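Local coordinates for xylosidase (Xanthomonas axonopodis pv. citri, PDB 6XN2), which probably hydrolyses xylosidic linkages in xylan-derived oligosaccharides as a family 43 glycoside hydrolase, and holds xylose units in its active-site pocket, at residues A[140-148]-A[158-169]; A[184-193]-A[254-262]. All coordinates share one frame; numbering follows the deposited sequence.

Interaction 1 of 2, residues A[140-148]-A[158-169]; sequences GMFQIGVAV and AEPQPIAGTYSI
Gln-143 reaches from strand 142-148 across the ring of Pro-162 to the backbone of Thr-166. Its CB packs on Pro-162 CB, CG lies 3.4 Å from Thr-166 O, and CD and OE1 meet Pro-162 CG. At the tip NE2 donates to Thr-166 O over 3.1 Å, a bent bond approaching from above the carbonyl plane, while OE1 is taken by Arg-137. One residue along the strand from Gln-143, Ile-144 meets Thr-166 OG1, which accepts from Ile-144 N at 3.2 Å and donates to Ile-163 O at 2.7 Å, so two bonds fix its rotation. Chi1 of 69° wedges OG1 between backbone N and carbonyl carbon, facing the strand. That hydroxyl also braces the type II turn Ile-163 to Thr-166, whose own backbone bond uses the same carbonyl. The strand belongs to a four-stranded antiparallel sheet, one blade of the five-bladed beta-propeller of family 43, and the later segment runs beside it on the way to the next blade. Ile-163 N donates to Ile-144 O (2.8 Å, 160°), and Glu-159 N to Val-146 O almost straight (175°). A water links Val-146 N to Gln-161 O. Toward the sugar pocket, Ile-169 CG2 stands over one face of the Phe-142 ring in a CH-pi contact, 3.6 Å from its centroid.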
# COMPACT_ATOMS: atom_id res chain seq x y z
N GLY A 140 1.29 4.92 21.44
CA GLY A 140 0.61 3.83 20.76
C GLY A 140 -0.20 4.21 19.53
O GLY A 140 -0.72 3.33 18.85
N MET A 141 -0.30 5.48 19.21
CA MET A 141 -1.05 5.90 18.07
C MET A 141 -0.23 6.01 16.80
O MET A 141 0.80 6.60 16.80
CB MET A 141 -1.67 7.27 18.33
CG MET A 141 -2.62 7.38 19.50
SD MET A 141 -4.06 6.34 19.37
CE MET A 141 -3.53 4.90 20.18
N PHE A 142 -0.74 5.43 15.73
CA PHE A 142 -0.13 5.56 14.40
C PHE A 142 -0.37 6.95 13.82
O PHE A 142 -1.45 7.52 13.96
CB PHE A 142 -0.70 4.52 13.42
CG PHE A 142 0.01 3.19 13.45
CD1 PHE A 142 1.36 3.09 13.13
CD2 PHE A 142 -0.68 2.03 13.76
CE1 PHE A 142 2.01 1.87 13.14
CE2 PHE A 142 -0.04 0.81 13.76
CZ PHE A 142 1.30 0.73 13.45
N GLN A 143 0.59 7.43 13.07
CA GLN A 143 0.50 8.66 12.31
C GLN A 143 1.42 8.50 11.10
O GLN A 143 2.17 7.59 11.00
CB GLN A 143 0.85 9.90 13.12
CG GLN A 143 -0.31 10.56 13.82
CD GLN A 143 0.01 11.97 14.27
OE1 GLN A 143 0.47 12.17 15.33
NE2 GLN A 143 -0.27 12.91 13.45
N ILE A 144 1.32 9.40 10.18
CA ILE A 144 2.11 9.32 8.97
C ILE A 144 3.11 10.46 8.96
O ILE A 144 2.73 11.62 9.09
CB ILE A 144 1.20 9.37 7.73
CG1 ILE A 144 0.36 8.10 7.69
CG2 ILE A 144 2.04 9.51 6.47
CD1 ILE A 144 -0.71 8.14 6.67
N GLY A 145 4.38 10.11 8.84
CA GLY A 145 5.44 11.10 8.75
C GLY A 145 6.01 11.15 7.34
O GLY A 145 5.67 10.31 6.50
N VAL A 146 6.86 12.12 7.08
CA VAL A 146 7.52 12.18 5.79
C VAL A 146 9.02 12.47 5.99
O VAL A 146 9.42 13.06 7.00
CB VAL A 146 6.86 13.23 4.85
CG1 VAL A 146 7.05 14.65 5.39
CG2 VAL A 146 7.38 13.12 3.42
N ALA A 147 9.83 12.00 5.05
CA ALA A 147 11.27 12.23 5.07
C ALA A 147 11.71 12.72 3.69
O ALA A 147 11.18 12.29 2.67
CB ALA A 147 12.01 10.97 5.46
N VAL A 148 12.68 13.63 3.66
CA VAL A 148 13.06 14.29 2.41
C VAL A 148 14.49 13.94 1.98
O VAL A 148 15.39 13.85 2.81
CB VAL A 148 12.91 15.82 2.53
CG1 VAL A 148 12.93 16.47 1.16
CG2 VAL A 148 11.61 16.16 3.26
N ALA A 158 14.16 12.60 7.99
CA ALA A 158 12.76 12.63 8.44
C ALA A 158 12.45 13.94 9.14
O ALA A 158 13.29 14.46 9.79
CB ALA A 158 12.50 11.47 9.36
N GLU A 159 11.22 14.40 8.99
CA GLU A 159 10.75 15.57 9.69
C GLU A 159 10.58 15.20 11.16
O GLU A 159 10.28 14.10 11.49
CB GLU A 159 9.43 16.04 9.13
CG GLU A 159 9.51 16.60 7.73
CD GLU A 159 10.21 17.93 7.65
OE1 GLU A 159 10.03 18.73 8.55
OE2 GLU A 159 10.94 18.17 6.68
N PRO A 160 10.80 16.17 12.04
CA PRO A 160 10.69 15.98 13.47
C PRO A 160 9.31 15.60 13.95
O PRO A 160 9.21 14.95 14.93
CB PRO A 160 11.04 17.35 14.01
CG PRO A 160 10.86 18.26 12.89
CD PRO A 160 11.25 17.51 11.71
N GLN A 161 8.27 16.05 13.27
CA GLN A 161 6.89 15.75 13.64
C GLN A 161 6.18 15.05 12.48
O GLN A 161 6.61 15.18 11.33
CB GLN A 161 6.14 17.03 14.02
CG GLN A 161 6.58 17.62 15.34
CD GLN A 161 6.28 19.10 15.46
OE1 GLN A 161 5.33 19.62 14.85
NE2 GLN A 161 7.09 19.80 16.24
N PRO A 162 5.08 14.37 12.75
CA PRO A 162 4.34 13.73 11.68
C PRO A 162 3.48 14.71 10.90
O PRO A 162 3.32 15.83 11.29
CB PRO A 162 3.46 12.74 12.43
CG PRO A 162 3.25 13.33 13.73
CD PRO A 162 4.53 14.03 14.06
N ILE A 163 2.93 14.28 9.80
CA ILE A 163 2.12 15.16 9.02
C ILE A 163 0.83 15.49 9.75
O ILE A 163 0.12 14.62 10.15
CB ILE A 163 1.80 14.57 7.66
CG1 ILE A 163 3.10 14.33 6.91
CG2 ILE A 163 0.90 15.49 6.89
CD1 ILE A 163 2.98 13.49 5.68
N ALA A 164 0.54 16.76 9.92
CA ALA A 164 -0.67 17.12 10.61
C ALA A 164 -1.87 16.72 9.81
O ALA A 164 -1.89 16.93 8.65
CB ALA A 164 -0.70 18.61 10.88
N GLY A 165 -2.85 16.17 10.47
CA GLY A 165 -4.04 15.74 9.81
C GLY A 165 -3.99 14.28 9.43
O GLY A 165 -4.92 13.78 8.89
N THR A 166 -2.87 13.65 9.72
CA THR A 166 -2.73 12.26 9.44
C THR A 166 -2.86 11.46 10.69
O THR A 166 -2.70 11.91 11.76
CB THR A 166 -1.45 11.88 8.70
OG1 THR A 166 -0.34 12.05 9.56
CG2 THR A 166 -1.30 12.71 7.49
N TYR A 167 -3.27 10.26 10.45
CA TYR A 167 -3.54 9.23 11.42
C TYR A 167 -3.62 7.88 10.70
O TYR A 167 -3.41 7.87 9.49
CB TYR A 167 -4.83 9.53 12.14
CG TYR A 167 -5.98 9.84 11.27
CD1 TYR A 167 -6.22 11.09 10.84
CD2 TYR A 167 -6.86 8.88 10.92
CE1 TYR A 167 -7.27 11.39 10.05
CE2 TYR A 167 -7.93 9.17 10.15
CZ TYR A 167 -8.12 10.45 9.71
OH TYR A 167 -9.15 10.77 8.93
N SER A 168 -3.68 6.74 11.45
CA SER A 168 -3.77 5.41 10.86
C SER A 168 -2.50 5.15 10.01
O SER A 168 -1.43 5.73 10.27
CB SER A 168 -5.05 5.28 10.01
OG SER A 168 -5.33 3.92 9.72
N ILE A 169 -2.59 4.26 9.05
CA ILE A 169 -1.42 3.81 8.31
C ILE A 169 -1.51 3.77 6.80
O ILE A 169 -2.36 4.37 6.23
CB ILE A 169 -1.14 2.36 8.73
CG1 ILE A 169 -2.37 1.50 8.54
CG2 ILE A 169 -0.81 2.23 10.17
CD1 ILE A 169 -2.13 0.03 8.76
O HOH W 1 -3.78 6.35 14.60
O HOH W 2 8.94 12.23 9.95
O HOH W 3 6.29 14.30 8.78

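Interaction 2 of 2, residues A[184-193]-A[254-262]; sequences YFGGIWGGQL and RFFEGPWVH. With XYP (beta-D-xylopyranose), chain E.
The xylose pocket of the propeller includes Glu-257, at the start of strand 257-262, and the loop that leaves strand 184-185 packs behind this residue as second shell. Ile-188 N donates to Phe-256 O at 2.8 Å, nearly straight at 163°, and Gly-187 CA also approaches that carbonyl in a CA-H...O contact. Gly-187 CA lies only 3.7 Å from Glu-257 CB, a closeness that suits a residue without a side chain. Phe-256, its CG anti to the backbone N (chi1 -171°), extends to the loop and is held on two sides: Ile-188 CG1 lies over one ring face in a CH-pi contact, while the CE2-CZ edge meets the face of Trp-189 in a T-shaped pair with planes at 70°. The indole NE1 and Arg-254 NH2 share a water, and the guanidinium group is further tied to Asp-276 and Thr-274. Farther along the strand, Val-261 CG2 sits over the Tyr-184 ring, 3.5 Å from its centroid, and Pro-259 CG packs on Tyr-184 CB. Phe-255 turns its edge to Gly-186 O, at 3.3 Å from CZ. Glu-257 OE1 accepts from xylose O1 at 2.9 Å and from a water that also donates to Ile-188 O, linking loop and carboxylate; the sugar is bound as well by Asp-50, Asp-170 and Ala-119. Phe-256 and Glu-257 both pair with Ser-273, forming a classic beta bulge whose second residue, Glu-257, carries a carboxylate of the xylose pocket in the central active site of a family 43 beta-propeller.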
# COMPACT_ATOMS: atom_id res chain seq x y z
N TYR A 184 -3.34 9.22 0.09
CA TYR A 184 -4.37 8.29 0.53
C TYR A 184 -3.84 7.54 1.73
O TYR A 184 -2.67 7.18 1.76
CB TYR A 184 -4.74 7.30 -0.57
CG TYR A 184 -5.31 7.96 -1.81
CD1 TYR A 184 -4.48 8.48 -2.79
CD2 TYR A 184 -6.69 8.04 -1.99
CE1 TYR A 184 -5.01 9.08 -3.93
CE2 TYR A 184 -7.23 8.63 -3.13
CZ TYR A 184 -6.38 9.15 -4.09
OH TYR A 184 -6.90 9.74 -5.22
N PHE A 185 -4.69 7.29 2.72
CA PHE A 185 -4.26 6.49 3.85
C PHE A 185 -5.40 5.79 4.58
O PHE A 185 -6.58 6.09 4.36
CB PHE A 185 -3.43 7.35 4.83
CG PHE A 185 -4.16 8.56 5.40
CD1 PHE A 185 -4.18 9.76 4.70
CD2 PHE A 185 -4.75 8.50 6.65
CE1 PHE A 185 -4.82 10.88 5.23
CE2 PHE A 185 -5.39 9.62 7.19
CZ PHE A 185 -5.42 10.81 6.48
N GLY A 186 -5.03 4.85 5.44
CA GLY A 186 -6.01 4.14 6.25
C GLY A 186 -5.81 2.65 6.32
O GLY A 186 -5.37 2.00 5.38
N GLY A 187 -6.14 2.10 7.48
CA GLY A 187 -6.17 0.67 7.67
C GLY A 187 -6.97 0.43 8.93
O GLY A 187 -6.73 1.10 9.93
N ILE A 188 -7.90 -0.51 8.90
CA ILE A 188 -8.67 -0.84 10.07
C ILE A 188 -7.96 -1.87 10.95
O ILE A 188 -6.81 -2.15 10.72
CB ILE A 188 -10.12 -1.22 9.76
CG1 ILE A 188 -10.19 -2.46 8.89
CG2 ILE A 188 -10.85 -0.05 9.12
CD1 ILE A 188 -11.58 -2.96 8.70
N TRP A 189 -8.68 -2.41 11.93
CA TRP A 189 -8.08 -3.32 12.91
C TRP A 189 -6.83 -2.67 13.50
O TRP A 189 -6.91 -1.58 14.06
CB TRP A 189 -7.73 -4.68 12.29
CG TRP A 189 -8.94 -5.51 11.93
CD1 TRP A 189 -10.21 -5.06 11.71
CD2 TRP A 189 -8.98 -6.94 11.76
NE1 TRP A 189 -11.04 -6.12 11.39
CE2 TRP A 189 -10.31 -7.28 11.42
CE3 TRP A 189 -8.03 -7.95 11.86
CZ2 TRP A 189 -10.70 -8.60 11.18
CZ3 TRP A 189 -8.41 -9.26 11.61
CH2 TRP A 189 -9.74 -9.57 11.28
N GLY A 190 -5.68 -3.31 13.38
CA GLY A 190 -4.45 -2.79 13.90
C GLY A 190 -4.00 -1.45 13.37
O GLY A 190 -3.22 -0.78 13.95
N GLY A 191 -4.57 -1.07 12.27
CA GLY A 191 -4.21 0.18 11.68
C GLY A 191 -4.84 1.38 12.32
O GLY A 191 -4.52 2.43 11.79
N GLN A 192 -5.97 1.17 13.06
CA GLN A 192 -6.62 2.17 13.91
C GLN A 192 -7.59 3.15 13.24
O GLN A 192 -8.15 4.02 13.91
CB GLN A 192 -5.57 3.00 14.68
CG GLN A 192 -4.62 2.16 15.54
CD GLN A 192 -3.55 2.98 16.25
OE1 GLN A 192 -3.29 4.14 15.90
NE2 GLN A 192 -2.91 2.38 17.24
N LEU A 193 -7.81 3.02 11.93
CA LEU A 193 -8.71 3.95 11.23
C LEU A 193 -10.12 3.97 11.82
O LEU A 193 -10.84 4.97 11.73
CB LEU A 193 -8.77 3.60 9.74
CG LEU A 193 -9.72 4.39 8.83
CD1 LEU A 193 -9.33 5.87 8.74
CD2 LEU A 193 -9.79 3.77 7.44
N ARG A 254 -15.45 -4.63 1.14
CA ARG A 254 -15.16 -3.37 1.86
C ARG A 254 -13.67 -3.19 2.13
O ARG A 254 -12.98 -4.15 2.34
CB ARG A 254 -16.00 -3.24 3.13
CG ARG A 254 -15.63 -4.21 4.23
CD ARG A 254 -14.53 -3.75 5.11
NE ARG A 254 -14.23 -4.72 6.13
CZ ARG A 254 -13.44 -5.75 5.95
NH1 ARG A 254 -12.88 -5.95 4.78
NH2 ARG A 254 -13.20 -6.59 6.93
N PHE A 255 -13.24 -1.94 2.16
CA PHE A 255 -11.87 -1.56 2.41
C PHE A 255 -11.32 -1.99 3.76
O PHE A 255 -11.96 -1.85 4.73
CB PHE A 255 -11.75 -0.05 2.24
CG PHE A 255 -10.43 0.50 2.68
CD1 PHE A 255 -9.36 0.49 1.85
CD2 PHE A 255 -10.28 1.01 3.93
CE1 PHE A 255 -8.16 0.97 2.24
CE2 PHE A 255 -9.07 1.50 4.33
CZ PHE A 255 -8.01 1.48 3.48
N PHE A 256 -10.11 -2.52 3.79
CA PHE A 256 -9.46 -2.92 5.01
C PHE A 256 -8.20 -2.12 5.24
O PHE A 256 -8.10 -1.51 6.24
CB PHE A 256 -9.11 -4.38 5.00
CG PHE A 256 -8.62 -4.91 6.31
CD1 PHE A 256 -7.29 -4.94 6.61
CD2 PHE A 256 -9.49 -5.47 7.21
CE1 PHE A 256 -6.84 -5.46 7.77
CE2 PHE A 256 -9.04 -6.00 8.38
CZ PHE A 256 -7.72 -5.99 8.66
N GLU A 257 -7.27 -2.14 4.30
CA GLU A 257 -6.02 -1.40 4.40
C GLU A 257 -5.31 -1.24 3.05
O GLU A 257 -5.80 -1.65 2.06
CB GLU A 257 -5.06 -2.04 5.40
CG GLU A 257 -4.41 -3.33 4.98
CD GLU A 257 -3.86 -4.15 6.13
OE1 GLU A 257 -3.76 -3.67 7.23
OE2 GLU A 257 -3.47 -5.29 5.93
N GLY A 258 -4.20 -0.53 3.07
CA GLY A 258 -3.32 -0.38 1.92
C GLY A 258 -3.89 0.14 0.61
O GLY A 258 -3.76 -0.53 -0.42
N PRO A 259 -4.46 1.33 0.60
CA PRO A 259 -4.99 1.87 -0.63
C PRO A 259 -3.91 2.21 -1.64
O PRO A 259 -2.83 2.48 -1.30
CB PRO A 259 -5.67 3.15 -0.20
CG PRO A 259 -4.99 3.55 1.01
CD PRO A 259 -4.50 2.32 1.68
N TRP A 260 -4.26 2.15 -2.90
CA TRP A 260 -3.35 2.55 -3.97
C TRP A 260 -4.21 3.09 -5.08
O TRP A 260 -5.29 2.56 -5.34
CB TRP A 260 -2.50 1.38 -4.46
CG TRP A 260 -1.52 1.74 -5.57
CD1 TRP A 260 -1.77 1.72 -6.91
CD2 TRP A 260 -0.16 2.18 -5.41
NE1 TRP A 260 -0.64 2.12 -7.60
CE2 TRP A 260 0.36 2.41 -6.71
CE3 TRP A 260 0.68 2.39 -4.31
CZ2 TRP A 260 1.67 2.84 -6.93
CZ3 TRP A 260 1.98 2.83 -4.53
CH2 TRP A 260 2.46 3.04 -5.83
N VAL A 261 -3.75 4.16 -5.72
CA VAL A 261 -4.51 4.72 -6.84
C VAL A 261 -3.59 4.89 -8.04
O VAL A 261 -2.48 5.39 -7.92
CB VAL A 261 -5.16 6.08 -6.48
CG1 VAL A 261 -5.90 6.67 -7.68
CG2 VAL A 261 -6.13 5.91 -5.31
N HIS A 262 -4.06 4.45 -9.20
CA HIS A 262 -3.34 4.73 -10.43
C HIS A 262 -4.31 5.25 -11.50
O HIS A 262 -5.52 5.02 -11.43
CB HIS A 262 -2.56 3.49 -10.92
CG HIS A 262 -3.41 2.44 -11.56
ND1 HIS A 262 -3.99 1.41 -10.86
CD2 HIS A 262 -3.75 2.25 -12.86
CE1 HIS A 262 -4.67 0.63 -11.69
NE2 HIS A 262 -4.54 1.12 -12.91
O1 XYP E . -1.39 -4.69 8.65
C1 XYP E . -0.26 -4.67 7.80
C2 XYP E . -0.03 -3.24 7.36
C3 XYP E . 1.34 -3.02 6.81
C4 XYP E . 2.38 -3.61 7.74
C5 XYP E . 2.07 -5.06 7.98
O2 XYP E . -0.94 -2.83 6.35
O3 XYP E . 1.43 -1.63 6.77
O4 XYP E . 3.64 -3.55 7.15
O5 XYP E . 0.80 -5.19 8.56
O HOH W 4 -4.79 -2.28 9.09
O HOH W 5 -13.59 -6.39 9.89

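How the interactions relate
From the N terminus, strand 142-148 comes first, and interaction 1 closes a short loop of nine residues when 158-169 returns along it. The chain then passes through strand 172-175 into 184-193, and interaction 2 closes a much longer excursion of sixty residues at 254-262. The two closures follow in series, neither nesting nor crossing. They nevertheless touch: Ile-169 O is hydrogen-bonded to Gly-186 N, and Ser-168 OG to Gly-191 O, while Ile-144 and Tyr-167 pack on Phe-185. The 158-169 segment thereby joins the four-stranded sheet to the strands beyond, and Ile-169 and Glu-257 bring both contacts to the xylose pocket.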